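Local coordinates for protein phospho-2-dehydro-3-deoxyheptonate aldolase (Francisella tularensis, PDB 3TQK) that probably catalyses the condensation of phosphoenolpyruvate with D-erythrose 4-phosphate, the first step of chorismate biosynthesis, and carries a manganese ion in its barrel, at residues A65-A70 against L127-N132; A304-I309 against T321-D326. All coordinates share one frame; numbering follows the deposited sequence.

How the interactions relate
Interaction 1 is a largely buried contact in the outer helical layer of the TIM barrel, where helices 63-80 and 116-132 run side by side. Interaction 2 lies in the loops that follow the last barrel strand, is partly buried and holds one of the manganese ligands. The two share no element, and their nearest atoms are about 6 Å apart. Their chemistry differs accordingly: between 65-70 and 127-132 methyl groups do the touching, whereas 304-309 and 321-326 are joined by two backbone hydrogen bonds, an amide-to-carbonyl bond and a bridging water. The second contact also buries about twice the surface.

Interaction 1: residues A65-A70 against L127-N132; sequences AAIEYA and LSDLTN
Neither the ring of Tyr69 nor the carboxylate of Asp129 presents a face to the opposite segment. The phenol of Tyr69 stands off the far helix, touching Met88 of strand 84-89 and hydrogen-bonding through OH to Ser300, while the carboxylate of Asp129 lies beyond its own CB, and it is that CB which meets Ile67. The setting is the (beta/alpha)8 TIM barrel: the segments lie on helices 63-80 and 116-132, which follow the first two strands of the barrel and pack next to each other around it. The short segments run almost parallel, 12° apart, with their axes 10.5 Å from each other at closest approach.

That spacing is bridged by branched side chains and the methyl of Ala70. Ile67 has CG1 beside its backbone N and a second torsion of -70°, a bend that carries CD1 across to the other helix. There CD1 sits 3.7 Å from Asp129 CB, the two side chains crossing obliquely. Leu130 has CG anti to its carbonyl carbon, and its CD2 branch does the work, pointing between Ile67 and Ala70. The CA atoms of Ala70 and Leu130 are 6.9 Å apart, the closest pair of CA atoms across the two segments, and a single methyl on Ala70 faces the longer leucine there.

Behind this seam the barrel wall takes over: Met88 lies against Ala70, and Cys137 of strand 137-140 against Leu130, so the leucine joins helix to strand as well as helix to helix. Leu130 CD2 is 4.2 Å from Ile67 CD1.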
ATOM      1  N   ALA A  65      29.552  -9.109   2.794  1.00 39.49           N
ATOM      2  CA  ALA A  65      29.169 -10.420   2.264  1.00 39.36           C
ATOM      3  C   ALA A  65      28.491 -10.257   0.897  1.00 37.12           C
ATOM      4  O   ALA A  65      28.703 -11.062   0.002  1.00 37.32           O
ATOM      5  CB  ALA A  65      28.264 -11.155   3.238  1.00 39.68           C
ATOM      6  N   ALA A  66      27.705  -9.198   0.737  1.00 35.16           N
ATOM      7  CA  ALA A  66      27.080  -8.885  -0.546  1.00 33.58           C
ATOM      8  C   ALA A  66      28.111  -8.641  -1.665  1.00 33.81           C
ATOM      9  O   ALA A  66      27.939  -9.108  -2.790  1.00 33.56           O
ATOM     10  CB  ALA A  66      26.154  -7.684  -0.401  1.00 31.62           C
ATOM     11  N   ILE A  67      29.173  -7.909  -1.356  1.00 34.82           N
ATOM     12  CA  ILE A  67      30.257  -7.696  -2.313  1.00 35.40           C
ATOM     13  C   ILE A  67      30.913  -9.035  -2.690  1.00 37.25           C
ATOM     14  O   ILE A  67      31.090  -9.328  -3.879  1.00 36.94           O
ATOM     15  CB  ILE A  67      31.322  -6.709  -1.760  1.00 36.64           C
ATOM     16  CG1 ILE A  67      30.759  -5.277  -1.696  1.00 34.85           C
ATOM     17  CG2 ILE A  67      32.610  -6.760  -2.594  1.00 37.25           C
ATOM     18  CD1 ILE A  67      30.549  -4.624  -3.042  1.00 32.55           C
ATOM     19  N   GLU A  68      31.255  -9.857  -1.699  1.00 38.50           N
ATOM     20  CA  GLU A  68      31.832 -11.163  -2.022  1.00 40.53           C
ATOM     21  C   GLU A  68      30.912 -12.004  -2.906  1.00 39.13           C
ATOM     22  O   GLU A  68      31.376 -12.613  -3.866  1.00 39.55           O
ATOM     23  CB  GLU A  68      32.206 -11.952  -0.773  1.00 42.96           C
ATOM     24  CG  GLU A  68      33.024 -13.208  -1.085  1.00 46.76           C
ATOM     25  CD  GLU A  68      33.378 -14.005   0.152  1.00 50.63           C
ATOM     26  OE1 GLU A  68      33.439 -15.246   0.052  1.00 53.58           O
ATOM     27  OE2 GLU A  68      33.587 -13.396   1.223  1.00 53.19           O
ATOM     28  N   TYR A  69      29.619 -12.032  -2.587  1.00 37.59           N
ATOM     29  CA  TYR A  69      28.628 -12.725  -3.423  1.00 36.26           C
ATOM     30  C   TYR A  69      28.653 -12.183  -4.850  1.00 34.99           C
ATOM     31  O   TYR A  69      28.642 -12.947  -5.816  1.00 35.14           O
ATOM     32  CB  TYR A  69      27.213 -12.573  -2.838  1.00 34.93           C
ATOM     33  CG  TYR A  69      26.148 -13.325  -3.618  1.00 33.18           C
ATOM     34  CD1 TYR A  69      25.451 -12.708  -4.642  1.00 30.89           C
ATOM     35  CD2 TYR A  69      25.852 -14.650  -3.333  1.00 33.28           C
ATOM     36  CE1 TYR A  69      24.486 -13.384  -5.361  1.00 30.68           C
ATOM     37  CE2 TYR A  69      24.897 -15.341  -4.044  1.00 33.06           C
ATOM     38  CZ  TYR A  69      24.214 -14.701  -5.063  1.00 32.56           C
ATOM     39  OH  TYR A  69      23.258 -15.371  -5.790  1.00 31.78           O
ATOM     40  N   ALA A  70      28.692 -10.858  -4.967  1.00 33.89           N
ATOM     41  CA  ALA A  70      28.641 -10.183  -6.262  1.00 32.68           C
ATOM     42  C   ALA A  70      29.821 -10.554  -7.131  1.00 34.20           C
ATOM     43  O   ALA A  70      29.669 -10.745  -8.336  1.00 33.97           O
ATOM     44  CB  ALA A  70      28.593  -8.694  -6.082  1.00 31.54           C
ATOM     45  N   LEU A 127      25.017  -0.246  -3.686  1.00 21.93           N
ATOM     46  CA  LEU A 127      24.558  -0.195  -5.068  1.00 21.09           C
ATOM     47  C   LEU A 127      25.572   0.483  -5.970  1.00 22.10           C
ATOM     48  O   LEU A 127      25.786   0.047  -7.105  1.00 22.88           O
ATOM     49  CB  LEU A 127      23.218   0.513  -5.155  1.00 20.10           C
ATOM     50  CG  LEU A 127      22.045  -0.286  -4.613  1.00 19.25           C
ATOM     51  CD1 LEU A 127      20.881   0.663  -4.417  1.00 19.39           C
ATOM     52  CD2 LEU A 127      21.668  -1.462  -5.543  1.00 18.49           C
ATOM     53  N   SER A 128      26.224   1.532  -5.476  1.00 23.24           N
ATOM     54  CA  SER A 128      27.303   2.168  -6.237  1.00 24.09           C
ATOM     55  C   SER A 128      28.400   1.149  -6.534  1.00 25.51           C
ATOM     56  O   SER A 128      28.791   0.998  -7.686  1.00 26.39           O
ATOM     57  CB  SER A 128      27.870   3.371  -5.489  1.00 24.96           C
ATOM     58  OG  SER A 128      28.893   4.014  -6.233  1.00 26.66           O
ATOM     59  N   ASP A 129      28.858   0.435  -5.505  1.00 25.98           N
ATOM     60  CA  ASP A 129      29.915  -0.572  -5.648  1.00 27.56           C
ATOM     61  C   ASP A 129      29.571  -1.699  -6.631  1.00 27.11           C
ATOM     62  O   ASP A 129      30.386  -2.056  -7.478  1.00 27.37           O
ATOM     63  CB  ASP A 129      30.297  -1.179  -4.278  1.00 28.30           C
ATOM     64  CG  ASP A 129      30.963  -0.164  -3.346  1.00 29.71           C
ATOM     65  OD1 ASP A 129      31.293   0.935  -3.819  1.00 31.23           O
ATOM     66  OD2 ASP A 129      31.144  -0.450  -2.142  1.00 28.42           O
ATOM     67  N   LEU A 130      28.368  -2.251  -6.510  1.00 26.52           N
ATOM     68  CA  LEU A 130      27.943  -3.363  -7.361  1.00 26.32           C
ATOM     69  C   LEU A 130      27.849  -2.971  -8.841  1.00 26.15           C
ATOM     70  O   LEU A 130      28.388  -3.673  -9.708  1.00 26.90           O
ATOM     71  CB  LEU A 130      26.608  -3.918  -6.876  1.00 25.09           C
ATOM     72  CG  LEU A 130      26.639  -4.583  -5.495  1.00 25.99           C
ATOM     73  CD1 LEU A 130      25.223  -4.869  -5.020  1.00 25.37           C
ATOM     74  CD2 LEU A 130      27.448  -5.852  -5.535  1.00 27.48           C
ATOM     75  N   THR A 131      27.172  -1.860  -9.126  1.00 25.32           N
ATOM     76  CA  THR A 131      27.039  -1.370 -10.487  1.00 24.81           C
ATOM     77  C   THR A 131      28.383  -0.935 -11.054  1.00 26.95           C
ATOM     78  O   THR A 131      28.627  -1.080 -12.265  1.00 26.85           O
ATOM     79  CB  THR A 131      26.076  -0.188 -10.584  1.00 23.80           C
ATOM     80  OG1 THR A 131      26.480   0.825  -9.662  1.00 23.78           O
ATOM     81  CG2 THR A 131      24.626  -0.637 -10.311  1.00 21.52           C
ATOM     82  N   ASN A 132      29.254  -0.419 -10.183  1.00 28.25           N
ATOM     83  CA  ASN A 132      30.604  -0.059 -10.592  1.00 30.52           C
ATOM     84  C   ASN A 132      31.448  -1.279 -10.966  1.00 32.08           C
ATOM     85  O   ASN A 132      32.414  -1.165 -11.723  1.00 33.07           O
ATOM     86  CB  ASN A 132      31.299   0.763  -9.506  1.00 31.65           C
ATOM     87  CG  ASN A 132      32.556   1.422 -10.002  1.00 34.29           C
ATOM     88  OD1 ASN A 132      33.626   1.227  -9.439  1.00 35.96           O
ATOM     89  ND2 ASN A 132      32.438   2.190 -11.087  1.00 36.56           N
TER

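Interaction 2: residues A304-I309 against T321-D326. With MN (manganese (II) ion), chain B.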
ATOM      1  N   ALA A 304      23.880 -21.927   2.359  1.00 53.47           N
ATOM      2  CA  ALA A 304      22.472 -22.294   2.173  1.00 52.83           C
ATOM      3  C   ALA A 304      21.629 -22.089   3.443  1.00 53.30           C
ATOM      4  O   ALA A 304      22.156 -22.055   4.561  1.00 54.69           O
ATOM      5  CB  ALA A 304      22.356 -23.749   1.684  1.00 54.46           C
ATOM      6  N   GLY A 305      20.318 -21.937   3.241  1.00 52.33           N
ATOM      7  CA  GLY A 305      19.342 -21.882   4.327  1.00 52.98           C
ATOM      8  C   GLY A 305      19.178 -20.511   4.947  1.00 51.39           C
ATOM      9  O   GLY A 305      19.315 -19.498   4.270  1.00 49.12           O
ATOM     10  N   ASN A 306      18.868 -20.492   6.242  1.00 53.05           N
ATOM     11  CA  ASN A 306      18.788 -19.249   7.006  1.00 52.25           C
ATOM     12  C   ASN A 306      19.133 -19.412   8.490  1.00 54.50           C
ATOM     13  O   ASN A 306      19.357 -20.530   8.974  1.00 57.34           O
ATOM     14  CB  ASN A 306      17.398 -18.606   6.850  1.00 50.45           C
ATOM     15  CG  ASN A 306      16.307 -19.340   7.625  1.00 52.50           C
ATOM     16  OD1 ASN A 306      16.579 -20.234   8.427  1.00 55.90           O
ATOM     17  ND2 ASN A 306      15.061 -18.957   7.383  1.00 52.31           N
ATOM     18  N   GLN A 307      19.167 -18.279   9.193  1.00 53.85           N
ATOM     19  CA  GLN A 307      19.388 -18.233  10.641  1.00 55.94           C
ATOM     20  C   GLN A 307      18.541 -17.135  11.301  1.00 54.93           C
ATOM     21  O   GLN A 307      17.983 -16.262  10.628  1.00 52.66           O
ATOM     22  CB  GLN A 307      20.870 -17.979  10.946  1.00 56.70           C
ATOM     23  CG  GLN A 307      21.375 -16.593  10.490  1.00 54.19           C
ATOM     24  CD  GLN A 307      22.885 -16.483  10.487  1.00 54.41           C
ATOM     25  OE1 GLN A 307      23.567 -17.133  11.282  1.00 56.27           O
ATOM     26  NE2 GLN A 307      23.418 -15.658   9.589  1.00 51.15           N
ATOM     27  N   ASP A 308      18.469 -17.193  12.623  1.00 57.14           N
ATOM     28  CA  ASP A 308      17.809 -16.178  13.432  1.00 56.81           C
ATOM     29  C   ASP A 308      18.718 -14.940  13.521  1.00 55.79           C
ATOM     30  O   ASP A 308      19.924 -15.058  13.786  1.00 56.85           O
ATOM     31  CB  ASP A 308      17.531 -16.745  14.838  1.00 59.56           C
ATOM     32  CG  ASP A 308      16.513 -15.921  15.638  1.00 59.53           C
ATOM     33  OD1 ASP A 308      16.381 -14.699  15.425  1.00 57.94           O
ATOM     34  OD2 ASP A 308      15.847 -16.511  16.513  1.00 63.53           O
ATOM     35  N   ILE A 309      18.130 -13.762  13.309  1.00 53.78           N
ATOM     36  CA  ILE A 309      18.862 -12.487  13.404  1.00 52.98           C
ATOM     37  C   ILE A 309      19.499 -12.234  14.789  1.00 55.07           C
ATOM     38  O   ILE A 309      20.433 -11.443  14.910  1.00 55.01           O
ATOM     39  CB  ILE A 309      17.938 -11.283  13.045  1.00 50.63           C
ATOM     40  CG1 ILE A 309      18.761 -10.009  12.789  1.00 49.89           C
ATOM     41  CG2 ILE A 309      16.884 -11.044  14.142  1.00 50.37           C
ATOM     42  CD1 ILE A 309      18.752  -9.553  11.372  1.00 47.72           C
ATOM     43  N   THR A 321      16.957 -13.762   6.868  1.00 39.47           N
ATOM     44  CA  THR A 321      15.516 -13.776   6.602  1.00 38.51           C
ATOM     45  C   THR A 321      15.135 -15.109   5.921  1.00 39.78           C
ATOM     46  O   THR A 321      15.309 -16.171   6.524  1.00 41.42           O
ATOM     47  CB  THR A 321      15.066 -12.521   5.775  1.00 35.93           C
ATOM     48  OG1 THR A 321      15.861 -12.394   4.587  1.00 33.42           O
ATOM     49  CG2 THR A 321      15.204 -11.257   6.601  1.00 34.23           C
ATOM     50  N   ASP A 322      14.641 -15.075   4.680  1.00 38.89           N
ATOM     51  CA  ASP A 322      14.154 -16.301   4.029  1.00 40.07           C
ATOM     52  C   ASP A 322      15.315 -17.231   3.647  1.00 41.66           C
ATOM     53  O   ASP A 322      16.459 -16.799   3.480  1.00 41.14           O
ATOM     54  CB  ASP A 322      13.297 -15.998   2.783  1.00 38.53           C
ATOM     55  CG  ASP A 322      11.963 -15.281   3.112  1.00 37.58           C
ATOM     56  OD1 ASP A 322      11.383 -15.502   4.205  1.00 39.18           O
ATOM     57  OD2 ASP A 322      11.485 -14.521   2.244  1.00 33.31           O
ATOM     58  N   LYS A 323      14.999 -18.512   3.520  1.00 43.49           N
ATOM     59  CA  LYS A 323      15.986 -19.518   3.149  1.00 45.28           C
ATOM     60  C   LYS A 323      16.417 -19.333   1.695  1.00 43.90           C
ATOM     61  O   LYS A 323      15.581 -19.168   0.806  1.00 43.05           O
ATOM     62  CB  LYS A 323      15.424 -20.927   3.389  1.00 47.52           C
ATOM     63  CG  LYS A 323      15.239 -21.262   4.879  1.00 49.76           C
ATOM     64  CD  LYS A 323      14.429 -22.548   5.133  1.00 52.79           C
ATOM     65  CE  LYS A 323      14.361 -22.862   6.634  1.00 55.48           C
ATOM     66  NZ  LYS A 323      13.268 -23.804   6.998  1.00 57.69           N
ATOM     67  N   CYS A 324      17.728 -19.329   1.474  1.00 44.30           N
ATOM     68  CA  CYS A 324      18.307 -19.181   0.145  1.00 43.14           C
ATOM     69  C   CYS A 324      19.083 -20.439  -0.231  1.00 44.81           C
ATOM     70  O   CYS A 324      19.605 -21.143   0.644  1.00 46.47           O
ATOM     71  CB  CYS A 324      19.267 -17.992   0.128  1.00 42.14           C
ATOM     72  SG  CYS A 324      18.511 -16.381   0.504  1.00 41.33           S
ATOM     73  N   VAL A 325      19.168 -20.716  -1.532  1.00 43.96           N
ATOM     74  CA  VAL A 325      20.085 -21.745  -2.033  1.00 45.71           C
ATOM     75  C   VAL A 325      21.526 -21.218  -1.993  1.00 45.77           C
ATOM     76  O   VAL A 325      21.749 -20.010  -2.019  1.00 43.98           O
ATOM     77  CB  VAL A 325      19.719 -22.225  -3.462  1.00 45.05           C
ATOM     78  CG1 VAL A 325      18.302 -22.768  -3.488  1.00 45.07           C
ATOM     79  CG2 VAL A 325      19.879 -21.101  -4.494  1.00 43.21           C
ATOM     80  N   ASP A 326      22.503 -22.116  -1.894  1.00 48.10           N
ATOM     81  CA  ASP A 326      23.908 -21.692  -1.956  1.00 48.51           C
ATOM     82  C   ASP A 326      24.314 -21.384  -3.414  1.00 47.18           C
ATOM     83  O   ASP A 326      23.527 -21.597  -4.340  1.00 45.71           O
ATOM     84  CB  ASP A 326      24.858 -22.689  -1.247  1.00 51.39           C
ATOM     85  CG  ASP A 326      24.835 -24.093  -1.845  1.00 53.26           C
ATOM     86  OD1 ASP A 326      24.869 -24.231  -3.086  1.00 52.30           O
ATOM     87  OD2 ASP A 326      24.821 -25.066  -1.057  1.00 55.79           O
TER
HETATM   88 MN    MN B1001      12.438 -13.304   0.502  1.00 38.04          MN
HETATM   89  O   HOH W   1      26.069 -23.891   1.605  1.00  7.28           O
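Asp322 binds the manganese ion through OD2 at 2.3 Å, sharing the metal with Cys58, His266 and Glu299. It belongs to the loop region after the eighth strand of the TIM barrel, where 321-326 pairs with 304-309 through a single antiparallel bridge between Gly305 and Cys324, a hydrogen-bonded pair. Gly305 N donates a hydrogen bond to Cys324 O at 2.8 Å, nearly straight at 161° and in the plane of that carbonyl. The return bond, Cys324 N to Gly305 O, is longer at 3.2 Å, and the N-H approaches from above the carbonyl plane. The same Gly305 O also receives a CA-H contact from Lys323, with Lys323 CA 3.5 Å from it, so two groups of segment 321-326 converge on this oxygen.

One residue along, the CB of Asn306 faces segment 321-326, and CG takes the crowded position between backbone N and carbonyl carbon (chi1 74°), which sets ND2 beside Thr321 O. ND2 donates to Thr321 O at 2.9 Å, nearly along the C=O axis but bent at the hydrogen to 137°. The extended Lys323 side chain crosses this amide obliquely, its CG 3.4 Å from Asn306 ND2. Asn306 thus holds the carbonyl before Asp322, Ser319 OG holds Asp322 O and Thr321 N, and Thr321 OG1 reaches Ser59, the residue next to Cys58.

Farther out, Asp326 is the N-cap of helix 327-344, its OD1 bonded to Glu329 N. Its other oxygen, OD2, accepts from a water at 3.2 Å, and that water in turn accepts from Ala304 N at 3.0 Å.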